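Local atomic coordinates of dehydroascorbate reductase (PDB entry 5XFT), a protein that probably catalyses the glutathione-dependent reduction of dehydroascorbate to ascorbate, as a member of the dehydroascorbate reductase family of the glutathione transferase superfamily. Residues D134-H139 and T182-Y187. Residues are numbered along the deposited sequence; the frame is centred on the assembly and turned at random.
Sequences DYLRQH and TALHKY
Leu-136 and Ala-183 meet through their beta carbons, CB to CB at 3.8 Å, and both residues are buried. Further out on the leucine, methyl CD1 takes up the contact: it lies 3.6 Å from CG of Tyr-187, at the root of the ring and well short of the hydroxyl, and the two side chains cross at about a right angle. A looser touch, 4.1 Å from Leu-136 CD1 to Leu-184 CD2, adds to this apolar patch. The Tyr-187 hydroxyl is hydrogen-bonded to Asp-155, and its ring and that of Phe-146, which also touches Leu-136, pack edge-to-face. The small Ala-183 side chain lets the backbones come close, with the CA atoms of Arg-137 and Ala-183 only 5.8 Å apart.

At the polar edge, Arg-137 extends through chi2 and then bends at chi3 (-61°). Its NH2 donates to Thr-182 OG1 over 3.0 Å in an almost straight bond, N-H...O 177°, with the oxygen practically in the guanidinium plane. Asp-134 OD1 lies at the edge of the same group, forming a salt bridge to NH1 whose hydrogen bond is weak, while Asp-133 pairs with NH2 and also receives weak bonds from the backbone N of Ala-183 and Leu-184. An alanine in place of Arg-137 would probably leave Thr-182 OG1 without this donor and Asp-133 and Asp-134 without their shared counter-charge.

The segment axes approach to 8.5 Å at 80°, so the end of helix 118-138 packs nearly perpendicular to the start of helix 182-193, a helix-helix junction within the all-helical C-terminal domain of the glutathione transferase fold.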
loop_
_atom_site.group_PDB
_atom_site.type_symbol
_atom_site.label_atom_id
_atom_site.label_comp_id
_atom_site.label_asym_id
_atom_site.label_seq_id
_atom_site.Cartn_x
_atom_site.Cartn_y
_atom_site.Cartn_z
ATOM N N ASP A 134 4.086 -14.076 -12.822
ATOM C CA ASP A 134 5.250 -14.805 -13.314
ATOM C C ASP A 134 6.426 -14.658 -12.364
ATOM O O ASP A 134 7.090 -15.645 -12.029
ATOM C CB ASP A 134 5.636 -14.310 -14.710
ATOM C CG ASP A 134 4.578 -14.611 -15.748
ATOM O OD1 ASP A 134 3.676 -15.426 -15.450
ATOM O OD2 ASP A 134 4.657 -14.044 -16.861
ATOM N N TYR A 135 6.698 -13.426 -11.917
ATOM C CA TYR A 135 7.822 -13.214 -11.015
ATOM C C TYR A 135 7.675 -14.060 -9.755
ATOM O O TYR A 135 8.597 -14.792 -9.376
ATOM C CB TYR A 135 7.956 -11.733 -10.655
ATOM C CG TYR A 135 9.265 -11.428 -9.956
ATOM C CD1 TYR A 135 9.403 -11.605 -8.582
ATOM C CD2 TYR A 135 10.368 -10.981 -10.669
ATOM C CE1 TYR A 135 10.599 -11.341 -7.941
ATOM C CE2 TYR A 135 11.568 -10.708 -10.033
ATOM C CZ TYR A 135 11.678 -10.891 -8.669
ATOM O OH TYR A 135 12.866 -10.625 -8.027
ATOM N N LEU A 136 6.514 -13.984 -9.101
ATOM C CA LEU A 136 6.317 -14.767 -7.886
ATOM C C LEU A 136 6.432 -16.264 -8.155
ATOM O O LEU A 136 6.845 -17.023 -7.269
ATOM C CB LEU A 136 4.964 -14.433 -7.259
ATOM C CG LEU A 136 4.834 -13.034 -6.653
ATOM C CD1 LEU A 136 3.443 -12.825 -6.065
ATOM C CD2 LEU A 136 5.897 -12.807 -5.592
ATOM N N ARG A 137 6.087 -16.709 -9.367
ATOM C CA ARG A 137 6.214 -18.129 -9.681
ATOM C C ARG A 137 7.675 -18.539 -9.830
ATOM O O ARG A 137 8.095 -19.563 -9.284
ATOM C CB ARG A 137 5.432 -18.476 -10.951
ATOM C CG ARG A 137 5.363 -19.978 -11.230
ATOM C CD ARG A 137 4.446 -20.316 -12.396
ATOM N NE ARG A 137 3.067 -19.902 -12.151
ATOM C CZ ARG A 137 2.483 -18.864 -12.740
ATOM N NH1 ARG A 137 3.152 -18.138 -13.630
ATOM N NH2 ARG A 137 1.226 -18.556 -12.444
ATOM N N GLN A 138 8.465 -17.757 -10.570
ATOM C CA GLN A 138 9.864 -18.118 -10.771
ATOM C C GLN A 138 10.679 -18.064 -9.485
ATOM O O GLN A 138 11.769 -18.642 -9.437
ATOM C CB GLN A 138 10.511 -17.213 -11.815
ATOM C CG GLN A 138 10.136 -17.569 -13.227
ATOM C CD GLN A 138 11.193 -17.156 -14.213
ATOM O OE1 GLN A 138 11.588 -15.992 -14.269
ATOM N NE2 GLN A 138 11.674 -18.116 -14.997
ATOM N N HIS A 139 10.177 -17.390 -8.450
ATOM C CA HIS A 139 10.880 -17.253 -7.183
ATOM C C HIS A 139 10.181 -17.993 -6.049
ATOM O O HIS A 139 10.518 -17.784 -4.880
ATOM C CB HIS A 139 11.041 -15.773 -6.822
ATOM C CG HIS A 139 11.933 -15.011 -7.753
ATOM N ND1 HIS A 139 11.540 -14.628 -9.018
ATOM C CD2 HIS A 139 13.207 -14.574 -7.606
ATOM C CE1 HIS A 139 12.529 -13.977 -9.606
ATOM N NE2 HIS A 139 13.553 -13.933 -8.771
ATOM N N THR A 182 -2.145 -18.158 -10.329
ATOM C CA THR A 182 -2.026 -18.944 -9.106
ATOM C C THR A 182 -1.170 -18.235 -8.064
ATOM O O THR A 182 -1.539 -18.144 -6.885
ATOM C CB THR A 182 -1.428 -20.311 -9.442
ATOM O OG1 THR A 182 -0.342 -20.137 -10.365
ATOM C CG2 THR A 182 -2.476 -21.212 -10.063
ATOM N N ALA A 183 -0.012 -17.728 -8.495
ATOM C CA ALA A 183 0.927 -17.111 -7.567
ATOM C C ALA A 183 0.360 -15.837 -6.954
ATOM O O ALA A 183 0.719 -15.479 -5.827
ATOM C CB ALA A 183 2.249 -16.824 -8.279
ATOM N N LEU A 184 -0.530 -15.147 -7.668
ATOM C CA LEU A 184 -1.178 -13.976 -7.086
ATOM C C LEU A 184 -2.179 -14.376 -6.008
ATOM O O LEU A 184 -2.304 -13.692 -4.983
ATOM C CB LEU A 184 -1.858 -13.151 -8.176
ATOM C CG LEU A 184 -0.887 -12.401 -9.087
ATOM C CD1 LEU A 184 -1.620 -11.374 -9.932
ATOM C CD2 LEU A 184 0.208 -11.742 -8.271
ATOM N N HIS A 185 -2.895 -15.485 -6.212
ATOM C CA HIS A 185 -3.876 -15.907 -5.218
ATOM C C HIS A 185 -3.186 -16.389 -3.949
ATOM O O HIS A 185 -3.574 -16.008 -2.834
ATOM C CB HIS A 185 -4.792 -16.989 -5.792
ATOM C CG HIS A 185 -5.715 -16.493 -6.858
ATOM N ND1 HIS A 185 -6.926 -15.898 -6.576
ATOM C CD2 HIS A 185 -5.605 -16.498 -8.208
ATOM C CE1 HIS A 185 -7.520 -15.556 -7.704
ATOM N NE2 HIS A 185 -6.740 -15.910 -8.711
ATOM N N LYS A 186 -2.144 -17.216 -4.094
ATOM C CA LYS A 186 -1.413 -17.612 -2.893
ATOM C C LYS A 186 -0.638 -16.447 -2.294
ATOM O O LYS A 186 -0.397 -16.446 -1.085
ATOM C CB LYS A 186 -0.477 -18.796 -3.168
ATOM C CG LYS A 186 0.104 -18.853 -4.558
ATOM C CD LYS A 186 0.831 -20.170 -4.819
ATOM C CE LYS A 186 -0.116 -21.370 -4.850
ATOM N NZ LYS A 186 0.623 -22.670 -4.919
ATOM N N TYR A 187 -0.260 -15.454 -3.103
ATOM C CA TYR A 187 0.307 -14.228 -2.550
ATOM C C TYR A 187 -0.692 -13.546 -1.624
ATOM O O TYR A 187 -0.360 -13.187 -0.488
ATOM C CB TYR A 187 0.730 -13.295 -3.683
ATOM C CG TYR A 187 1.380 -11.989 -3.265
ATOM C CD1 TYR A 187 2.584 -11.968 -2.574
ATOM C CD2 TYR A 187 0.809 -10.775 -3.607
ATOM C CE1 TYR A 187 3.184 -10.771 -2.215
ATOM C CE2 TYR A 187 1.397 -9.574 -3.253
ATOM C CZ TYR A 187 2.583 -9.572 -2.558
ATOM O OH TYR A 187 3.161 -8.363 -2.211
#